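Probable L,D-transpeptidase 3 (Mycobacterium tuberculosis, PDB 6D4K) is a probable L,D-transpeptidase of the mycobacterial cell wall that reacts covalently with faropenem and may attach proteins to peptidoglycan rather than make 3->3 cross-links. Local coordinates at residues V41-V46 against V251-P256; W94-T99 against G114-G119; Y174-K179 against V208-R213; Q37-A42 against S109-G114. All coordinates share one frame; numbering follows the deposited sequence. Where two conformers were deposited one is given.

Contact 1 (V41-V46 against V251-P256); sequences VAHPVV and VDIGDP. With CA (calcium ion), chain B.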
# COMPACT_ATOMS: atom_id res chain seq x y z
N VAL A 41 -2.68 -5.01 -8.41
CA VAL A 41 -2.73 -4.40 -9.75
C VAL A 41 -1.88 -3.15 -9.90
O VAL A 41 -1.84 -2.58 -10.99
CB VAL A 41 -4.16 -4.17 -10.28
CG1 VAL A 41 -4.90 -5.48 -10.42
CG2 VAL A 41 -4.92 -3.21 -9.39
N ALA A 42 -1.18 -2.71 -8.85
CA ALA A 42 -0.22 -1.62 -9.00
C ALA A 42 1.19 -2.06 -8.62
O ALA A 42 2.04 -1.21 -8.31
CB ALA A 42 -0.64 -0.38 -8.21
N HIS A 43 1.48 -3.35 -8.67
CA HIS A 43 2.78 -3.82 -8.19
C HIS A 43 3.90 -3.23 -9.05
O HIS A 43 3.85 -3.35 -10.28
CB HIS A 43 2.86 -5.34 -8.18
CG HIS A 43 3.96 -5.88 -7.29
ND1 HIS A 43 5.30 -5.68 -7.56
CD2 HIS A 43 3.92 -6.62 -6.15
CE1 HIS A 43 6.03 -6.26 -6.62
NE2 HIS A 43 5.21 -6.84 -5.76
N PRO A 44 4.92 -2.63 -8.45
CA PRO A 44 6.04 -2.12 -9.26
C PRO A 44 6.93 -3.24 -9.76
O PRO A 44 6.87 -4.39 -9.32
CB PRO A 44 6.79 -1.23 -8.26
CG PRO A 44 6.50 -1.84 -6.92
CD PRO A 44 5.05 -2.28 -7.03
N VAL A 45 7.78 -2.90 -10.72
CA VAL A 45 8.83 -3.79 -11.18
C VAL A 45 10.11 -3.38 -10.45
O VAL A 45 10.60 -2.26 -10.63
CB VAL A 45 8.98 -3.75 -12.70
CG1 VAL A 45 10.11 -4.68 -13.11
CG2 VAL A 45 7.66 -4.14 -13.37
N VAL A 46 10.63 -4.27 -9.62
CA VAL A 46 11.74 -3.94 -8.72
C VAL A 46 12.98 -4.68 -9.20
O VAL A 46 12.99 -5.92 -9.25
CB VAL A 46 11.41 -4.28 -7.26
CG1 VAL A 46 12.52 -3.76 -6.33
CG2 VAL A 46 10.05 -3.70 -6.87
N VAL A 251 -7.01 -7.80 0.19
CA VAL A 251 -6.00 -7.05 -0.54
C VAL A 251 -4.75 -7.91 -0.71
O VAL A 251 -4.46 -8.83 0.05
CB VAL A 251 -5.70 -5.73 0.21
CG1 VAL A 251 -4.82 -5.99 1.44
CG2 VAL A 251 -5.10 -4.69 -0.73
N ASP A 252 -3.97 -7.57 -1.74
CA ASP A 252 -2.71 -8.24 -1.99
C ASP A 252 -1.59 -7.22 -2.04
O ASP A 252 -1.81 -6.03 -2.28
CB ASP A 252 -2.74 -9.01 -3.33
CG ASP A 252 -1.60 -10.02 -3.47
OD1 ASP A 252 -0.94 -10.36 -2.45
OD2 ASP A 252 -1.36 -10.51 -4.60
N ILE A 253 -0.36 -7.70 -1.81
CA ILE A 253 0.80 -6.83 -1.96
C ILE A 253 0.87 -6.36 -3.41
O ILE A 253 0.78 -7.16 -4.35
CB ILE A 253 2.10 -7.52 -1.50
CG1 ILE A 253 2.18 -7.57 0.03
CG2 ILE A 253 3.33 -6.78 -2.04
CD1 ILE A 253 1.05 -8.31 0.75
N GLY A 254 0.98 -5.05 -3.59
CA GLY A 254 0.96 -4.45 -4.90
C GLY A 254 -0.34 -3.78 -5.25
O GLY A 254 -0.37 -3.01 -6.19
N ASP A 255 -1.41 -4.01 -4.49
CA ASP A 255 -2.66 -3.33 -4.78
C ASP A 255 -2.57 -1.85 -4.39
O ASP A 255 -1.80 -1.48 -3.51
CB ASP A 255 -3.83 -4.00 -4.06
CG ASP A 255 -4.42 -5.15 -4.84
OD1 ASP A 255 -4.63 -5.01 -6.07
OD2 ASP A 255 -4.66 -6.21 -4.23
N PRO A 256 -3.33 -0.99 -5.07
CA PRO A 256 -3.21 0.45 -4.84
C PRO A 256 -4.08 0.96 -3.70
O PRO A 256 -5.20 0.48 -3.45
CB PRO A 256 -3.69 1.05 -6.17
CG PRO A 256 -4.69 0.04 -6.69
CD PRO A 256 -4.16 -1.31 -6.23
CA CA B . 0.61 -11.77 -3.81
O HOH W 1 1.84 -9.81 -4.07
O HOH W 2 1.46 -11.83 -1.48
O HOH W 3 2.66 -12.98 -3.98
O HOH W 4 -0.56 -13.65 -3.45
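With chi1 at -86°, D255 sets its carboxylate beside its own backbone N, opposite the carbonyl carbon, and from there OD1 turns back to V41 although the CB of D255 points away from that residue. On H43, CG lies anti to the backbone N (chi1 -161°), and the imidazole lies alongside I253. V41 N donates to D255 OD1 at 3.0 Å, arriving from above the carboxylate plane, and V117 N adds a weak bond to the same oxygen. The other oxygen, OD2, accepts D252 N through its anti lone pair, so both ends of the carboxylate are held and its rotation is fixed. One residue on, A42 N reaches G254 O at 2.8 Å with a bent N-H angle of 134°. This is a loop-to-loop joint between the Ig-like domain and the L,D-transpeptidase catalytic domain, in which D252-D255 forms a type II beta turn. G254 takes a positive phi in the turn, and its CA packs 3.9 Å from H43 CB. The H43 ring has I253 O near its plane, 3.7 Å from CD2, while ND1 bonds to P44 O in the ring plane at 2.7 Å and so locks the ring's orientation. Just after the turn, P256 packs its CB 3.9 Å from A42 CB and offers CD to V41 CG2. D252 chelates the calcium ion with both carboxylate oxygens, and a calcium-bound water donates to I253 O.

Contact 2 (W94-T99 against G114-G119); sequences WPAHST and GPAVVG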
# COMPACT_ATOMS: atom_id res chain seq x y z
N TRP A 94 -2.09 -2.31 -13.72
CA TRP A 94 -2.11 -3.48 -14.57
C TRP A 94 -3.55 -3.97 -14.70
O TRP A 94 -4.35 -3.80 -13.77
CB TRP A 94 -1.29 -4.61 -13.93
CG TRP A 94 0.13 -4.27 -13.65
CD1 TRP A 94 0.71 -4.16 -12.41
CD2 TRP A 94 1.17 -4.02 -14.60
NE1 TRP A 94 2.04 -3.84 -12.55
CE2 TRP A 94 2.35 -3.77 -13.88
CE3 TRP A 94 1.21 -4.01 -16.00
CZ2 TRP A 94 3.56 -3.46 -14.51
CZ3 TRP A 94 2.41 -3.71 -16.63
CH2 TRP A 94 3.58 -3.46 -15.88
N PRO A 95 -3.89 -4.65 -15.80
CA PRO A 95 -5.20 -5.31 -15.86
C PRO A 95 -5.26 -6.41 -14.81
O PRO A 95 -4.28 -7.11 -14.56
CB PRO A 95 -5.24 -5.89 -17.29
CG PRO A 95 -3.81 -6.06 -17.67
CD PRO A 95 -3.03 -4.98 -16.96
N ALA A 96 -6.43 -6.54 -14.18
CA ALA A 96 -6.68 -7.57 -13.19
C ALA A 96 -6.84 -8.94 -13.85
O ALA A 96 -7.13 -9.05 -15.05
CB ALA A 96 -7.94 -7.25 -12.39
N HIS A 97 -6.66 -9.99 -13.05
CA HIS A 97 -6.94 -11.37 -13.49
C HIS A 97 -6.21 -11.72 -14.78
O HIS A 97 -6.73 -12.44 -15.64
CB HIS A 97 -8.44 -11.60 -13.64
CG HIS A 97 -9.23 -11.27 -12.42
ND1 HIS A 97 -9.20 -12.07 -11.29
CD2 HIS A 97 -10.10 -10.27 -12.15
CE1 HIS A 97 -9.99 -11.56 -10.37
NE2 HIS A 97 -10.56 -10.47 -10.87
N SER A 98 -4.98 -11.24 -14.91
CA SER A 98 -4.26 -11.35 -16.17
C SER A 98 -2.87 -11.92 -15.96
O SER A 98 -2.34 -11.95 -14.85
CB SER A 98 -4.10 -9.98 -16.83
OG SER A 98 -5.37 -9.42 -17.14
N THR A 99 -2.26 -12.34 -17.07
CA THR A 99 -0.84 -12.64 -17.12
C THR A 99 -0.15 -11.47 -17.81
O THR A 99 -0.50 -11.13 -18.94
CB THR A 99 -0.59 -13.94 -17.89
OG1 THR A 99 -1.22 -15.03 -17.21
CG2 THR A 99 0.90 -14.22 -18.01
N GLY A 114 -4.07 -10.64 -9.54
CA GLY A 114 -5.35 -11.05 -9.01
C GLY A 114 -6.41 -10.01 -9.29
O GLY A 114 -6.32 -9.24 -10.27
N PRO A 115 -7.43 -9.93 -8.44
CA PRO A 115 -8.45 -8.89 -8.60
C PRO A 115 -7.87 -7.51 -8.31
O PRO A 115 -6.88 -7.37 -7.57
CB PRO A 115 -9.51 -9.27 -7.57
CG PRO A 115 -8.74 -10.01 -6.51
CD PRO A 115 -7.66 -10.76 -7.24
N ALA A 116 -8.50 -6.49 -8.87
CA ALA A 116 -8.13 -5.11 -8.56
C ALA A 116 -8.81 -4.73 -7.26
O ALA A 116 -10.00 -4.46 -7.22
CB ALA A 116 -8.53 -4.17 -9.69
N VAL A 117 -8.06 -4.75 -6.17
CA VAL A 117 -8.62 -4.41 -4.86
C VAL A 117 -8.07 -3.03 -4.53
O VAL A 117 -6.88 -2.89 -4.21
CB VAL A 117 -8.27 -5.45 -3.79
CG1 VAL A 117 -8.87 -5.06 -2.44
CG2 VAL A 117 -8.72 -6.85 -4.24
N VAL A 118 -8.92 -2.02 -4.67
CA VAL A 118 -8.53 -0.62 -4.58
C VAL A 118 -9.15 -0.03 -3.34
O VAL A 118 -10.36 -0.17 -3.12
CB VAL A 118 -8.99 0.16 -5.83
CG1 VAL A 118 -8.57 1.62 -5.72
CG2 VAL A 118 -8.47 -0.48 -7.12
N GLY A 119 -8.34 0.66 -2.54
CA GLY A 119 -8.84 1.36 -1.38
C GLY A 119 -8.62 2.85 -1.50
O GLY A 119 -7.50 3.28 -1.82
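The two backbones come closest at H97 and G114, whose CA atoms lie 4.8 Å apart, and a single hydrogen bond joins them: H97 N donates to G114 O at 2.9 Å. H97 has left-handed backbone angles (phi 54°, psi 38°), while its CG stands anti to its own carbonyl carbon (chi1 -55°). This combination carries the imidazole across the start of 114-119, where one face of the ring covers the G114-P115 peptide. G114 O sits 4.1 Å above that face, over its centre. At the far end of the ring, CE1 lies 3.6 Å from P115 CB, and the two side chains cross at about a right angle. A96 points its methyl at the same peptide, with CB 3.3 Å from G114 O and 4.1 Å from A116 CB. S98 OG donates back to A96 O at 2.8 Å, within the same loop. The contact joins the loop ahead of strand 99-104, in the Ig-like domain, to the connection leading into strand 117-122 of the catalytic domain. D133 completes it, accepting H97 NE2 on OD2 and A116 N on OD1. With NE2 as the donor to a carboxylate, the imidazole is fixed in its rotation, and the acidic neighbour would be expected to favour a protonated ring.

Contact 3 (Y174-K179 against V208-R213); sequences YTVLSK and VRITSR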
# COMPACT_ATOMS: atom_id res chain seq x y z
N TYR A 174 -0.43 5.24 -3.38
CA TYR A 174 0.42 4.28 -2.68
C TYR A 174 0.11 2.87 -3.16
O TYR A 174 -0.88 2.63 -3.84
CB TYR A 174 0.18 4.37 -1.17
CG TYR A 174 0.37 5.75 -0.61
CD1 TYR A 174 1.64 6.25 -0.36
CD2 TYR A 174 -0.72 6.57 -0.34
CE1 TYR A 174 1.82 7.53 0.16
CE2 TYR A 174 -0.55 7.84 0.18
CZ TYR A 174 0.72 8.31 0.42
OH TYR A 174 0.89 9.58 0.93
N THR A 175 0.98 1.93 -2.79
CA THR A 175 0.70 0.53 -3.03
C THR A 175 0.95 -0.25 -1.75
O THR A 175 1.76 0.15 -0.91
CB THR A 175 1.53 -0.06 -4.19
OG1 THR A 175 2.90 -0.15 -3.80
CG2 THR A 175 1.39 0.78 -5.47
N VAL A 176 0.25 -1.36 -1.61
CA VAL A 176 0.46 -2.22 -0.45
C VAL A 176 1.85 -2.86 -0.53
O VAL A 176 2.16 -3.58 -1.48
CB VAL A 176 -0.62 -3.30 -0.34
CG1 VAL A 176 -0.29 -4.29 0.79
CG2 VAL A 176 -1.98 -2.66 -0.13
N LEU A 177 2.69 -2.57 0.46
CA LEU A 177 4.05 -3.10 0.53
C LEU A 177 4.14 -4.40 1.31
O LEU A 177 5.00 -5.23 1.02
CB LEU A 177 4.98 -2.09 1.19
CG LEU A 177 5.08 -0.73 0.50
CD1 LEU A 177 5.97 0.22 1.29
CD2 LEU A 177 5.59 -0.87 -0.93
N SER A 178 3.28 -4.59 2.32
CA SER A 178 3.30 -5.80 3.12
C SER A 178 2.01 -5.88 3.91
O SER A 178 1.28 -4.89 4.04
CB SER A 178 4.51 -5.82 4.07
OG SER A 178 4.41 -4.82 5.07
N LYS A 179 1.74 -7.08 4.44
CA LYS A 179 0.60 -7.40 5.29
C LYS A 179 1.14 -8.18 6.47
O LYS A 179 1.90 -9.14 6.28
CB LYS A 179 -0.44 -8.30 4.55
CG LYS A 179 -1.42 -7.59 3.63
CD LYS A 179 -2.02 -8.56 2.64
CE LYS A 179 -2.72 -9.75 3.28
NZ LYS A 179 -3.73 -10.29 2.33
N VAL A 208 -1.71 -3.30 7.15
CA VAL A 208 -1.43 -3.23 5.72
C VAL A 208 -0.49 -2.05 5.52
O VAL A 208 -0.91 -0.89 5.63
CB VAL A 208 -2.72 -3.06 4.90
CG1 VAL A 208 -2.41 -3.05 3.41
CG2 VAL A 208 -3.73 -4.16 5.24
N ARG A 209 0.80 -2.32 5.26
CA ARG A 209 1.78 -1.25 5.15
C ARG A 209 1.73 -0.65 3.75
O ARG A 209 1.73 -1.37 2.75
CB ARG A 209 3.19 -1.80 5.39
CG ARG A 209 4.26 -0.73 5.28
CD ARG A 209 5.65 -1.34 5.16
NE ARG A 209 6.05 -2.05 6.37
CZ ARG A 209 6.82 -1.53 7.32
NH1 ARG A 209 7.28 -0.29 7.20
NH2 ARG A 209 7.13 -2.25 8.38
N ILE A 210 1.69 0.68 3.67
CA ILE A 210 1.61 1.37 2.39
C ILE A 210 2.76 2.33 2.13
O ILE A 210 2.86 2.86 1.01
CB ILE A 210 0.24 2.06 2.15
CG1 ILE A 210 -0.01 3.15 3.20
CG2 ILE A 210 -0.89 1.04 2.15
CD1 ILE A 210 -1.29 3.94 2.96
N THR A 211 3.62 2.59 3.10
CA THR A 211 4.85 3.33 2.83
C THR A 211 6.00 2.71 3.59
O THR A 211 5.80 2.08 4.63
CB THR A 211 4.77 4.83 3.19
OG1 THR A 211 4.81 4.99 4.61
CG2 THR A 211 3.53 5.51 2.60
N SER A 212 7.21 2.89 3.06
CA SER A 212 8.39 2.37 3.73
C SER A 212 8.62 3.04 5.07
O SER A 212 9.19 2.43 5.99
CB SER A 212 9.62 2.52 2.83
OG SER A 212 9.65 3.80 2.20
N ARG A 213 8.19 4.30 5.23
CA ARG A 213 8.39 5.02 6.48
C ARG A 213 7.44 4.61 7.60
O ARG A 213 7.65 5.02 8.74
CB ARG A 213 8.36 6.53 6.25
CG ARG A 213 9.27 6.95 5.11
CD ARG A 213 8.82 8.22 4.39
NE ARG A 213 7.57 8.12 3.64
CZ ARG A 213 7.28 7.25 2.68
NH1 ARG A 213 8.14 6.30 2.31
NH2 ARG A 213 6.10 7.34 2.07
O HOH W 5 3.47 2.96 -1.50
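L177 N and R209 O form the shortest direct hydrogen bond across this antiparallel strand pair, 2.8 Å with an N-H angle of 162°. The pair belongs to the mixed sheet of the L,D-transpeptidase (YkuD) catalytic domain, where strand 172-180, interrupted near its middle, runs beside strand 207-209. R209 N returns a bond to S178 O at 2.9 Å, and S178 and R209 form a hydrogen-bonded pair, followed by the non-hydrogen-bonded pair K179 and V208. V176 and V208 meet through methyl groups, CG1 of V208 lying 3.6 Å from V176 CG2. Y174 runs alongside T211, both pointing the same way, with CD1 3.6 Å from T211 CG2 while its CB rests against I210 CB. A water bridges the two segments, accepting from T175 N and donating to I210 O at 2.6 Å. In the next shell, P170 O receives the Y174 hydroxyl, and L215 N bonds to T211 OG1. Y247 of helix 241-250 packs on both V176 and V208, while K179 sends its ammonium to the carbonyls of Y248 and V251 and makes a cation-pi contact with Y248. V208 lies about 7 Å, side chain to side chain, from H218, the predicted proton donor/acceptor. On the S178-R209 face, the arginine extends through CG anti to its backbone N (chi1 180°) and bends at chi3; S178 has two conformers, and the weak bond from R209 NE to its OG in one of them is doubtful. L177 reaches past R209 to lay CD1 on the T211-S212 peptide, 3.4 Å from T211 C.

Contact 4 (Q37-A42 against S109-G114); sequences QVVGVA and SDFKTG. With CA (calcium ion), chain B.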
# COMPACT_ATOMS: atom_id res chain seq x y z
N GLN A 37 4.50 -15.06 -10.08
CA GLN A 37 3.96 -14.52 -8.84
C GLN A 37 2.60 -13.89 -9.10
O GLN A 37 2.36 -13.31 -10.16
CB GLN A 37 4.91 -13.46 -8.28
CG GLN A 37 4.61 -13.05 -6.83
CD GLN A 37 5.54 -11.98 -6.29
OE1 GLN A 37 6.57 -11.67 -6.88
NE2 GLN A 37 5.17 -11.39 -5.16
N VAL A 38 1.70 -14.02 -8.12
CA VAL A 38 0.39 -13.38 -8.14
C VAL A 38 0.47 -12.11 -7.31
O VAL A 38 0.77 -12.16 -6.11
CB VAL A 38 -0.71 -14.31 -7.60
CG1 VAL A 38 -2.05 -13.59 -7.64
CG2 VAL A 38 -0.75 -15.60 -8.40
N VAL A 39 0.19 -10.96 -7.95
CA VAL A 39 0.38 -9.66 -7.32
C VAL A 39 -0.84 -8.76 -7.53
O VAL A 39 -1.66 -8.97 -8.44
CB VAL A 39 1.66 -8.95 -7.83
CG1 VAL A 39 2.89 -9.83 -7.57
CG2 VAL A 39 1.52 -8.54 -9.32
N GLY A 40 -0.96 -7.73 -6.69
CA GLY A 40 -1.96 -6.70 -6.85
C GLY A 40 -1.67 -5.81 -8.06
O GLY A 40 -0.59 -5.81 -8.65
N VAL A 41 -2.68 -5.01 -8.41
CA VAL A 41 -2.73 -4.40 -9.75
C VAL A 41 -1.88 -3.15 -9.90
O VAL A 41 -1.84 -2.58 -10.99
CB VAL A 41 -4.16 -4.17 -10.28
CG1 VAL A 41 -4.90 -5.48 -10.42
CG2 VAL A 41 -4.92 -3.21 -9.39
N ALA A 42 -1.18 -2.71 -8.85
CA ALA A 42 -0.22 -1.62 -9.00
C ALA A 42 1.19 -2.06 -8.62
O ALA A 42 2.04 -1.21 -8.31
CB ALA A 42 -0.64 -0.38 -8.21
N SER A 109 10.29 -12.53 -18.45
CA SER A 109 9.59 -13.09 -17.31
C SER A 109 8.10 -12.86 -17.51
O SER A 109 7.65 -12.29 -18.52
CB SER A 109 10.05 -12.43 -16.01
OG SER A 109 9.71 -13.20 -14.87
N ASP A 110 7.32 -13.32 -16.55
CA ASP A 110 5.90 -13.01 -16.52
C ASP A 110 5.41 -13.11 -15.09
O ASP A 110 6.06 -13.72 -14.24
CB ASP A 110 5.07 -13.89 -17.47
CG ASP A 110 5.10 -15.38 -17.11
OD1 ASP A 110 5.05 -15.74 -15.92
OD2 ASP A 110 5.16 -16.20 -18.05
N PHE A 111 4.26 -12.52 -14.85
CA PHE A 111 3.63 -12.61 -13.55
C PHE A 111 2.13 -12.54 -13.77
O PHE A 111 1.67 -12.31 -14.88
CB PHE A 111 4.17 -11.56 -12.57
CG PHE A 111 3.89 -10.14 -12.97
CD1 PHE A 111 2.71 -9.52 -12.56
CD2 PHE A 111 4.81 -9.41 -13.71
CE1 PHE A 111 2.45 -8.19 -12.88
CE2 PHE A 111 4.56 -8.08 -14.05
CZ PHE A 111 3.37 -7.46 -13.63
N LYS A 112 1.38 -12.75 -12.71
CA LYS A 112 -0.07 -12.76 -12.76
C LYS A 112 -0.62 -11.73 -11.81
O LYS A 112 -0.05 -11.48 -10.74
CB LYS A 112 -0.63 -14.14 -12.39
CG LYS A 112 -0.13 -15.21 -13.37
CD LYS A 112 -1.22 -16.18 -13.79
CE LYS A 112 -0.67 -17.58 -13.97
NZ LYS A 112 0.56 -17.60 -14.80
N THR A 113 -1.74 -11.14 -12.19
CA THR A 113 -2.45 -10.24 -11.30
C THR A 113 -3.73 -10.90 -10.80
O THR A 113 -4.38 -11.65 -11.55
CB THR A 113 -2.81 -8.93 -12.02
OG1 THR A 113 -3.49 -9.22 -13.23
CG2 THR A 113 -1.53 -8.14 -12.33
N GLY A 114 -4.07 -10.64 -9.54
CA GLY A 114 -5.35 -11.05 -9.01
C GLY A 114 -6.41 -10.01 -9.29
O GLY A 114 -6.32 -9.24 -10.27
CA CA B . 0.61 -11.77 -3.81
O HOH W 3 2.66 -12.98 -3.98
O HOH W 2 1.46 -11.83 -1.48
O HOH W 1 1.84 -9.81 -4.07
O HOH W 4 -0.56 -13.65 -3.45
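The ring of F111 has Q37 O at its edge, near the ring plane, while V39 approaches obliquely, CG2 coming to 3.6 Å from CD1. The V39 and F111 side chains cross at about a right angle, and W94 makes an edge-to-face ring contact with F111. On V39, CG2 stands between the backbone N and the carbonyl carbon (chi1 -57°), the branch that reaches the phenylalanine. The peptides beneath are zipped in parallel register, V38 beside K112 and V39 beside T113. K112 N donates to Q37 O at 2.8 Å, nearly straight at an N-H angle of 170°. V39 N then bonds to K112 O at 2.8 Å, and G114 N closes the ladder on V39 O at 3.1 Å. Two CA-H...O contacts reinforce it, from V38 CA to K112 O and from T113 CA to V39 O. V38 and K112 lie on one face of the sheet; V39 and T113 lie on the other, where T113 OG1 is held by P95 O and S98 N. Past the end of the strand, V41 CG1 lies 4.0 Å from the carbonyl oxygen G114 O. The carbonyl of V38, unused in this ladder, binds the calcium ion at 2.3 Å, and Q37 NE2 donates to one of the metal's waters while T34 N holds OE1. This is the edge of a mixed sheet in the Ig-like domain, where short strand 38-39 runs parallel to strand 107-113 and supplies a main-chain ligand to a calcium site completed by D252 of the catalytic domain.

How the contacts relate
From the N terminus, residues 37-46 start two closures: contact 4 returns at 109-114, and contact 1 only at 251-256, close to the C terminus. They share V41 and A42, and the calcium ion with its four waters lies at both. Contact 2 begins within the loop of contact 4 and ends beyond it, so these two cross, with G114 common to both; it lies wholly within the larger span of contact 1. Contact 3 falls later in that span, in series with contacts 2 and 4. Contact 4 is built on the Ig-like sheet, contact 3 belongs to the catalytic sheet, and contacts 1 and 2 bridge the domains. Hydrogen bonds from V41 O to W94 N and from V176 N to D255 O link neighbouring contacts.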